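1-phosphatidylinositol 4,5-bisphosphate phosphodiesterase (Drosophila melanogaster, PDB 6IRB) belongs to the beta class of phosphoinositide phospholipases C and forms here a long, almost wholly helical chain that doubles back on itself. Local coordinates at residues Ala117-Gln122 with Leu195-Gln200; Arg129-Leu134 with Val184-Ala189; Lys147-Asp152 with Asn158-Arg163. The protein carries 2 engineered substitutions. All blocks are in the same frame, centred on the assembly; numbering follows the deposited sequence.

Contact 1 (Ala117-Gln122 with Leu195-Gln200); sequences AAQIKQ and LAHSKQ
Gln119 and Ile120 meet His197 between two helices that run antiparallel, the CA atoms of Gln119 and His197 lying 9.2 Å apart, too far for the two backbones to meet. The imidazole of His197 reaches across with its NE2 end leading. His197 CG lies beside its backbone N, anti to the carbonyl carbon (chi1 -70°), and the ring ends against Gln119 and Ile120. There NE2 donates a hydrogen bond to Gln119 OE1, close to the ring plane; the modelled length of 2.4 Å between NE2 and OE1 is too short to be trusted at this resolution, and the bond is bent. The Gln119 amide meets the ring at its edge, the two planes 25° apart, and Gln119 CB sits at the ring edge 3.6 Å from NE2. Helix 18-150 and helix 157-210 form a helical hairpin, and in this stretch of its seam a buried histidine is wedged among aliphatic and amide groups. Ile120 packs beside ND1: its CD1 lies in the ring plane, 3.6 Å from ND1, while CG1 approaches CE1 obliquely at 3.6 Å. Gln116 of helix 18-150 adds hydrogen bonds from NE2 to the backbone His197 O and to the side-chain Gln200 OE1.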
loop_
_atom_site.group_PDB
_atom_site.type_symbol
_atom_site.label_atom_id
_atom_site.label_comp_id
_atom_site.label_asym_id
_atom_site.label_seq_id
_atom_site.Cartn_x
_atom_site.Cartn_y
_atom_site.Cartn_z
ATOM N N ALA A 117 -5.425 31.983 16.993
ATOM C CA ALA A 117 -4.635 32.804 17.901
ATOM C C ALA A 117 -4.141 34.062 17.196
ATOM O O ALA A 117 -4.168 35.157 17.770
ATOM C CB ALA A 117 -3.468 31.988 18.461
ATOM N N ALA A 118 -3.685 33.925 15.948
ATOM C CA ALA A 118 -3.219 35.088 15.201
ATOM C C ALA A 118 -4.309 36.144 15.067
ATOM O O ALA A 118 -4.008 37.343 15.080
ATOM C CB ALA A 118 -2.720 34.660 13.823
ATOM N N GLN A 119 -5.573 35.733 14.936
ATOM C CA GLN A 119 -6.648 36.717 14.856
ATOM C C GLN A 119 -6.855 37.409 16.199
ATOM O O GLN A 119 -7.003 38.637 16.268
ATOM C CB GLN A 119 -7.960 36.071 14.393
ATOM C CG GLN A 119 -8.041 35.661 12.928
ATOM C CD GLN A 119 -9.136 34.635 12.656
ATOM O OE1 GLN A 119 -10.037 34.432 13.472
ATOM N NE2 GLN A 119 -9.112 34.054 11.467
ATOM N N ILE A 120 -6.936 36.616 17.270
ATOM C CA ILE A 120 -6.981 37.143 18.635
ATOM C C ILE A 120 -5.914 38.212 18.863
ATOM O O ILE A 120 -6.214 39.333 19.290
ATOM C CB ILE A 120 -6.862 35.991 19.651
ATOM C CG1 ILE A 120 -8.059 35.044 19.522
ATOM C CG2 ILE A 120 -6.792 36.524 21.058
ATOM C CD1 ILE A 120 -9.378 35.608 20.049
ATOM N N LYS A 121 -4.660 37.911 18.531
ATOM C CA LYS A 121 -3.629 38.910 18.795
ATOM C C LYS A 121 -3.798 40.110 17.883
ATOM O O LYS A 121 -3.491 41.236 18.282
ATOM C CB LYS A 121 -2.234 38.312 18.635
ATOM C CG LYS A 121 -1.115 39.318 18.862
ATOM C CD LYS A 121 -0.091 38.824 19.861
ATOM C CE LYS A 121 1.102 39.774 19.945
ATOM N NZ LYS A 121 1.657 40.119 18.598
ATOM N N GLN A 122 -4.282 39.892 16.665
ATOM C CA GLN A 122 -4.532 41.008 15.767
ATOM C C GLN A 122 -5.602 41.922 16.344
ATOM O O GLN A 122 -5.516 43.150 16.227
ATOM C CB GLN A 122 -4.957 40.479 14.400
ATOM C CG GLN A 122 -3.818 40.340 13.418
ATOM C CD GLN A 122 -4.288 39.969 12.032
ATOM O OE1 GLN A 122 -5.482 40.022 11.729
ATOM N NE2 GLN A 122 -3.347 39.577 11.180
ATOM N N LEU A 195 -16.044 33.515 20.019
ATOM C CA LEU A 195 -17.131 32.599 19.670
ATOM C C LEU A 195 -16.978 32.034 18.269
ATOM O O LEU A 195 -17.359 30.884 18.029
ATOM C CB LEU A 195 -18.498 33.263 19.817
ATOM C CG LEU A 195 -19.001 33.510 21.244
ATOM C CD1 LEU A 195 -20.525 33.642 21.272
ATOM C CD2 LEU A 195 -18.541 32.392 22.168
ATOM N N ALA A 196 -16.461 32.818 17.327
ATOM C CA ALA A 196 -16.221 32.261 16.006
ATOM C C ALA A 196 -15.170 31.164 16.080
ATOM O O ALA A 196 -15.360 30.068 15.540
ATOM C CB ALA A 196 -15.792 33.364 15.040
ATOM N N HIS A 197 -14.066 31.434 16.780
ATOM C CA HIS A 197 -13.010 30.437 16.931
ATOM C C HIS A 197 -13.553 29.161 17.557
ATOM O O HIS A 197 -13.272 28.053 17.086
ATOM C CB HIS A 197 -11.853 31.014 17.739
ATOM C CG HIS A 197 -11.076 32.065 17.001
ATOM N ND1 HIS A 197 -10.624 33.220 17.603
ATOM C CD2 HIS A 197 -10.691 32.147 15.704
ATOM C CE1 HIS A 197 -9.979 33.958 16.715
ATOM N NE2 HIS A 197 -10.006 33.330 15.554
ATOM N N SER A 198 -14.317 29.306 18.641
ATOM C CA SER A 198 -14.917 28.152 19.300
ATOM C C SER A 198 -15.729 27.302 18.328
ATOM O O SER A 198 -15.543 26.084 18.251
ATOM C CB SER A 198 -15.800 28.612 20.455
ATOM O OG SER A 198 -15.950 27.572 21.403
ATOM N N LYS A 199 -16.679 27.914 17.619
ATOM C CA LYS A 199 -17.483 27.138 16.675
ATOM C C LYS A 199 -16.625 26.486 15.591
ATOM O O LYS A 199 -16.847 25.321 15.243
ATOM C CB LYS A 199 -18.608 27.996 16.103
ATOM C CG LYS A 199 -19.867 27.817 16.977
ATOM C CD LYS A 199 -20.868 28.959 16.924
ATOM C CE LYS A 199 -22.259 28.478 17.355
ATOM N NZ LYS A 199 -22.242 27.488 18.483
ATOM N N GLN A 200 -15.675 27.227 15.012
ATOM C CA GLN A 200 -14.773 26.627 14.029
ATOM C C GLN A 200 -14.186 25.318 14.535
ATOM O O GLN A 200 -14.145 24.321 13.805
ATOM C CB GLN A 200 -13.658 27.599 13.666
ATOM C CG GLN A 200 -14.116 28.783 12.860
ATOM C CD GLN A 200 -13.186 29.974 12.989
ATOM O OE1 GLN A 200 -12.005 29.819 13.310
ATOM N NE2 GLN A 200 -13.699 31.168 12.684
#

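Contact 2 (Arg129-Leu134 with Val184-Ala189); sequences RDIKDL and VKQGRA
Gln186 projects from helix 157-210 with its chain extended beyond CG, and its amide lies against Asp130 and Ile131, neighbours on the antiparallel helix 18-150. NE2 lies nearest Asp130, 3.4 Å from its CB and also 3.8 Å from Ile131 CG1; its distance of 3.7 Å to Asp130 OD2 is too long to count as a bond. OE1 lies nearest Ile131 and rests against CD1 at 3.6 Å, a contact of oxygen with methyl. The carboxylate of Asp130 and the amide are rotated 50° against each other, so the two flat groups do not stack. What holds the amide lies one turn back on the facing helix: NE2 hydrogen-bonds to His127 O, which gives the buried nitrogen a backbone acceptor and fixes which end of the amide faces which neighbour. Asp130 OD2 stands 5.1 Å from Lys185 NZ, a separation at which some attraction is possible, though the charged atoms do not touch. Ile131 also touches Lys179, and Asp130 touches Ile182, both earlier on helix 157-210. With CA atoms of Asp130 and Gln186 9.3 Å apart, this is an antiparallel helix pair of a long hairpin, joined here by the Gln186 amide set against Asp130 and Ile131.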
loop_
_atom_site.group_PDB
_atom_site.type_symbol
_atom_site.label_atom_id
_atom_site.label_comp_id
_atom_site.label_asym_id
_atom_site.label_seq_id
_atom_site.Cartn_x
_atom_site.Cartn_y
_atom_site.Cartn_z
ATOM N N ARG A 129 -4.462 50.106 20.243
ATOM C CA ARG A 129 -4.268 51.292 19.412
ATOM C C ARG A 129 -5.448 52.241 19.533
ATOM O O ARG A 129 -5.280 53.457 19.682
ATOM C CB ARG A 129 -4.105 50.863 17.960
ATOM C CG ARG A 129 -2.686 50.603 17.551
ATOM C CD ARG A 129 -2.661 49.777 16.267
ATOM N NE ARG A 129 -1.553 48.819 16.181
ATOM C CZ ARG A 129 -0.263 49.077 16.400
ATOM N NH1 ARG A 129 0.159 50.292 16.731
ATOM N NH2 ARG A 129 0.621 48.093 16.281
ATOM N N ASP A 130 -6.655 51.694 19.438
ATOM C CA ASP A 130 -7.869 52.486 19.586
ATOM C C ASP A 130 -7.827 53.330 20.851
ATOM O O ASP A 130 -8.127 54.530 20.823
ATOM C CB ASP A 130 -9.077 51.557 19.576
ATOM C CG ASP A 130 -9.270 50.895 18.229
ATOM O OD1 ASP A 130 -8.882 51.520 17.212
ATOM O OD2 ASP A 130 -9.789 49.753 18.189
ATOM N N ILE A 131 -7.454 52.712 21.973
ATOM C CA ILE A 131 -7.445 53.433 23.241
ATOM C C ILE A 131 -6.379 54.518 23.265
ATOM O O ILE A 131 -6.652 55.642 23.694
ATOM C CB ILE A 131 -7.258 52.443 24.402
ATOM C CG1 ILE A 131 -8.195 51.241 24.211
ATOM C CG2 ILE A 131 -7.420 53.146 25.732
ATOM C CD1 ILE A 131 -8.378 50.372 25.445
ATOM N N LYS A 132 -5.169 54.230 22.785
ATOM C CA LYS A 132 -4.185 55.302 22.665
ATOM C C LYS A 132 -4.748 56.409 21.789
ATOM O O LYS A 132 -4.763 57.580 22.182
ATOM C CB LYS A 132 -2.852 54.808 22.113
ATOM C CG LYS A 132 -1.809 55.911 22.241
ATOM C CD LYS A 132 -1.534 56.659 20.949
ATOM C CE LYS A 132 -0.894 58.005 21.265
ATOM N NZ LYS A 132 -0.767 58.877 20.069
ATOM N N ASP A 133 -5.053 56.072 20.533
ATOM C CA ASP A 133 -5.725 56.972 19.601
ATOM C C ASP A 133 -6.782 57.823 20.294
ATOM O O ASP A 133 -6.746 59.056 20.245
ATOM C CB ASP A 133 -6.356 56.156 18.471
ATOM C CG ASP A 133 -5.323 55.559 17.540
ATOM O OD1 ASP A 133 -4.112 55.722 17.809
ATOM O OD2 ASP A 133 -5.717 54.914 16.545
ATOM N N LEU A 134 -7.784 57.161 20.871
ATOM C CA LEU A 134 -8.784 57.859 21.671
ATOM C C LEU A 134 -8.146 58.808 22.682
ATOM O O LEU A 134 -8.522 59.984 22.769
ATOM C CB LEU A 134 -9.685 56.854 22.374
ATOM C CG LEU A 134 -10.872 57.625 22.946
ATOM C CD1 LEU A 134 -11.678 58.266 21.812
ATOM C CD2 LEU A 134 -11.747 56.729 23.821
ATOM N N VAL A 184 -16.650 48.742 26.042
ATOM C CA VAL A 184 -17.737 47.800 25.826
ATOM C C VAL A 184 -17.657 47.197 24.439
ATOM O O VAL A 184 -17.697 45.971 24.286
ATOM C CB VAL A 184 -19.087 48.501 26.063
ATOM C CG1 VAL A 184 -20.200 47.702 25.438
ATOM C CG2 VAL A 184 -19.329 48.713 27.547
ATOM N N LYS A 185 -17.572 48.038 23.406
ATOM C CA LYS A 185 -17.452 47.508 22.053
ATOM C C LYS A 185 -16.275 46.540 21.946
ATOM O O LYS A 185 -16.413 45.427 21.418
ATOM C CB LYS A 185 -17.297 48.653 21.058
ATOM C CG LYS A 185 -16.850 48.202 19.687
ATOM C CD LYS A 185 -16.832 49.372 18.718
ATOM C CE LYS A 185 -16.199 49.008 17.375
ATOM N NZ LYS A 185 -14.749 48.673 17.517
ATOM N N GLN A 186 -15.114 46.943 22.480
ATOM C CA GLN A 186 -13.946 46.066 22.497
ATOM C C GLN A 186 -14.251 44.743 23.175
ATOM O O GLN A 186 -13.845 43.678 22.690
ATOM C CB GLN A 186 -12.763 46.788 23.135
ATOM C CG GLN A 186 -12.268 47.895 22.199
ATOM C CD GLN A 186 -10.933 48.494 22.583
ATOM O OE1 GLN A 186 -10.278 48.055 23.532
ATOM N NE2 GLN A 186 -10.500 49.488 21.811
ATOM N N GLY A 187 -15.001 44.777 24.268
ATOM C CA GLY A 187 -15.350 43.526 24.910
ATOM C C GLY A 187 -16.295 42.734 24.031
ATOM O O GLY A 187 -16.148 41.520 23.880
ATOM N N ARG A 188 -17.255 43.421 23.406
ATOM C CA ARG A 188 -18.178 42.760 22.493
ATOM C C ARG A 188 -17.425 42.190 21.304
ATOM O O ARG A 188 -17.644 41.040 20.900
ATOM C CB ARG A 188 -19.234 43.758 22.030
ATOM C CG ARG A 188 -20.565 43.536 22.683
ATOM C CD ARG A 188 -20.799 44.588 23.741
ATOM N NE ARG A 188 -21.998 44.310 24.518
ATOM C CZ ARG A 188 -23.181 44.862 24.284
ATOM N NH1 ARG A 188 -23.315 45.736 23.291
ATOM N NH2 ARG A 188 -24.222 44.547 25.045
ATOM N N ALA A 189 -16.513 42.983 20.741
ATOM C CA ALA A 189 -15.746 42.518 19.598
ATOM C C ALA A 189 -14.954 41.273 19.952
ATOM O O ALA A 189 -14.925 40.301 19.182
ATOM C CB ALA A 189 -14.812 43.625 19.112
#

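Contact 3 (Lys147-Asp152 with Asn158-Arg163); sequences KEVQND and NEKDRR
Lys160 NZ gathers three backbone carbonyls where helix 18-150 ends. Its hydrogen bond to Val149 O (2.6 Å) comes in almost straight on the oxygen, with a C=O...N angle of 162°, while the one to Asp152 O (2.8 Å) arrives well off the carbonyl axis, tilted 32° from its plane. A weak third bond runs from Lys160 NZ to Gln150 O at 3.2 Å. The chain of Lys160 is extended until its last torsion, where a turn at chi4 (-62°) swings the ammonium in among these oxygens. The positive charge thus sits beside the carbonyl end of a helix, where it would probably be favoured electrostatically. Val149 O also accepts from Asp152 N, 3.0 Å away, and is gripped twice just before Asn151 leaves the helical path. Further out, the Val149 and Lys160 side chains pass alongside one another, pointing opposite ways, and Val149 CG1 packs on Lys160 O at 3.7 Å and on Lys160 CB at 4.2 Å. Salt bridges from Glu148 to Lys167 and from Arg163 to Glu166 lie nearby. With CA atoms of Val149 and Lys160 6.3 Å apart, this is the tight end of an antiparallel helical hairpin, where a short connection turns the chain back.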
loop_
_atom_site.group_PDB
_atom_site.type_symbol
_atom_site.label_atom_id
_atom_site.label_comp_id
_atom_site.label_asym_id
_atom_site.label_seq_id
_atom_site.Cartn_x
_atom_site.Cartn_y
_atom_site.Cartn_z
ATOM N N LYS A 147 -7.238 76.275 25.107
ATOM C CA LYS A 147 -6.751 77.373 24.277
ATOM C C LYS A 147 -7.886 78.314 23.898
ATOM O O LYS A 147 -7.703 79.536 23.861
ATOM C CB LYS A 147 -6.067 76.835 23.022
ATOM C CG LYS A 147 -5.540 77.929 22.093
ATOM C CD LYS A 147 -5.669 77.539 20.620
ATOM C CE LYS A 147 -4.684 78.299 19.738
ATOM N NZ LYS A 147 -4.570 79.728 20.146
ATOM N N GLU A 148 -9.061 77.759 23.595
ATOM C CA GLU A 148 -10.191 78.580 23.171
ATOM C C GLU A 148 -10.609 79.577 24.248
ATOM O O GLU A 148 -10.971 80.718 23.937
ATOM C CB GLU A 148 -11.383 77.716 22.790
ATOM C CG GLU A 148 -12.343 78.498 21.941
ATOM C CD GLU A 148 -13.757 78.357 22.413
ATOM O OE1 GLU A 148 -13.962 77.807 23.515
ATOM O OE2 GLU A 148 -14.656 78.852 21.713
ATOM N N VAL A 149 -10.602 79.152 25.514
ATOM C CA VAL A 149 -11.010 80.033 26.608
ATOM C C VAL A 149 -10.094 81.242 26.689
ATOM O O VAL A 149 -10.540 82.365 26.966
ATOM C CB VAL A 149 -11.020 79.249 27.934
ATOM C CG1 VAL A 149 -10.614 80.139 29.108
ATOM C CG2 VAL A 149 -12.380 78.613 28.166
ATOM N N GLN A 150 -8.794 81.030 26.472
ATOM C CA GLN A 150 -7.859 82.144 26.494
ATOM C C GLN A 150 -8.218 83.158 25.417
ATOM O O GLN A 150 -8.092 84.368 25.629
ATOM C CB GLN A 150 -6.427 81.631 26.346
ATOM C CG GLN A 150 -5.609 81.683 27.643
ATOM C CD GLN A 150 -6.080 80.738 28.751
ATOM O OE1 GLN A 150 -7.210 80.255 28.737
ATOM N NE2 GLN A 150 -5.212 80.488 29.724
ATOM N N ASN A 151 -8.680 82.683 24.260
ATOM C CA ASN A 151 -9.091 83.571 23.183
ATOM C C ASN A 151 -10.582 83.852 23.215
ATOM O O ASN A 151 -11.103 84.495 22.297
ATOM C CB ASN A 151 -8.751 82.939 21.835
ATOM C CG ASN A 151 -7.302 82.575 21.723
ATOM O OD1 ASN A 151 -6.840 81.632 22.366
ATOM N ND2 ASN A 151 -6.574 83.295 20.884
ATOM N N ASP A 152 -11.275 83.388 24.249
ATOM C CA ASP A 152 -12.709 83.584 24.332
ATOM C C ASP A 152 -13.051 85.023 24.697
ATOM O O ASP A 152 -12.267 85.743 25.324
ATOM C CB ASP A 152 -13.354 82.591 25.289
ATOM C CG ASP A 152 -14.845 82.461 25.037
ATOM O OD1 ASP A 152 -15.340 83.121 24.093
ATOM O OD2 ASP A 152 -15.505 81.654 25.718
ATOM N N ASN A 158 -11.466 86.064 35.974
ATOM C CA ASN A 158 -12.423 85.572 36.963
ATOM C C ASN A 158 -13.508 84.732 36.306
ATOM O O ASN A 158 -13.828 83.628 36.761
ATOM C CB ASN A 158 -13.061 86.748 37.701
ATOM C CG ASN A 158 -14.365 86.370 38.375
ATOM O OD1 ASN A 158 -14.445 85.372 39.091
ATOM N ND2 ASN A 158 -15.406 87.160 38.130
ATOM N N GLU A 159 -14.103 85.259 35.239
ATOM C CA GLU A 159 -15.072 84.496 34.466
ATOM C C GLU A 159 -14.388 83.462 33.560
ATOM O O GLU A 159 -14.899 82.344 33.410
ATOM C CB GLU A 159 -16.003 85.469 33.731
ATOM C CG GLU A 159 -15.560 85.943 32.382
ATOM C CD GLU A 159 -16.397 87.105 31.883
ATOM O OE1 GLU A 159 -17.533 87.275 32.370
ATOM O OE2 GLU A 159 -15.909 87.861 31.018
ATOM N N LYS A 160 -13.231 83.799 32.966
ATOM C CA LYS A 160 -12.532 82.856 32.087
ATOM C C LYS A 160 -12.191 81.568 32.819
ATOM O O LYS A 160 -12.461 80.465 32.332
ATOM C CB LYS A 160 -11.232 83.455 31.529
ATOM C CG LYS A 160 -11.333 84.377 30.332
ATOM C CD LYS A 160 -9.937 84.698 29.806
ATOM C CE LYS A 160 -9.982 85.601 28.591
ATOM N NZ LYS A 160 -10.695 84.953 27.458
ATOM N N ASP A 161 -11.607 81.696 34.007
ATOM C CA ASP A 161 -11.248 80.539 34.814
ATOM C C ASP A 161 -12.472 79.742 35.258
ATOM O O ASP A 161 -12.400 78.514 35.382
ATOM C CB ASP A 161 -10.414 81.013 36.006
ATOM C CG ASP A 161 -9.037 81.534 35.578
ATOM O OD1 ASP A 161 -8.583 81.191 34.461
ATOM O OD2 ASP A 161 -8.422 82.305 36.348
ATOM N N ARG A 162 -13.594 80.412 35.532
ATOM C CA ARG A 162 -14.791 79.681 35.942
ATOM C C ARG A 162 -15.321 78.772 34.834
ATOM O O ARG A 162 -15.859 77.694 35.122
ATOM C CB ARG A 162 -15.889 80.667 36.351
ATOM C CG ARG A 162 -17.299 80.087 36.232
ATOM C CD ARG A 162 -17.999 80.507 34.940
ATOM N NE ARG A 162 -19.401 80.110 34.926
ATOM C CZ ARG A 162 -20.275 80.494 34.003
ATOM N NH1 ARG A 162 -19.888 81.279 33.008
ATOM N NH2 ARG A 162 -21.532 80.090 34.072
ATOM N N ARG A 163 -15.137 79.155 33.565
ATOM C CA ARG A 163 -15.773 78.417 32.474
ATOM C C ARG A 163 -14.972 77.183 32.092
ATOM O O ARG A 163 -15.561 76.128 31.822
ATOM C CB ARG A 163 -15.991 79.316 31.249
ATOM C CG ARG A 163 -16.501 78.579 29.980
ATOM C CD ARG A 163 -17.913 78.965 29.525
ATOM N NE ARG A 163 -18.275 78.364 28.232
ATOM C CZ ARG A 163 -19.158 77.378 28.062
ATOM N NH1 ARG A 163 -19.805 76.872 29.103
ATOM N NH2 ARG A 163 -19.412 76.911 26.843
#

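In the fold
All three contacts join helix 18-150 to helix 157-210, and they follow one another along a single hairpin. Contact 3 lies at the bend, contact 2 some 33 Å from it and contact 1 a further 17 Å on, measured between centres; contacts 1 and 3 are 50 Å apart, almost the sum, so the three lie nearly in line. Along the chain, contact 1 encloses contact 2, which in turn encloses contact 3. Neighbouring contacts do not touch, with nearest atoms about 7 Å apart for contacts 1 and 2 and about 17 Å for contacts 2 and 3. All lie on the same side of the chain's centre, contact 3 being farthest at 87 Å.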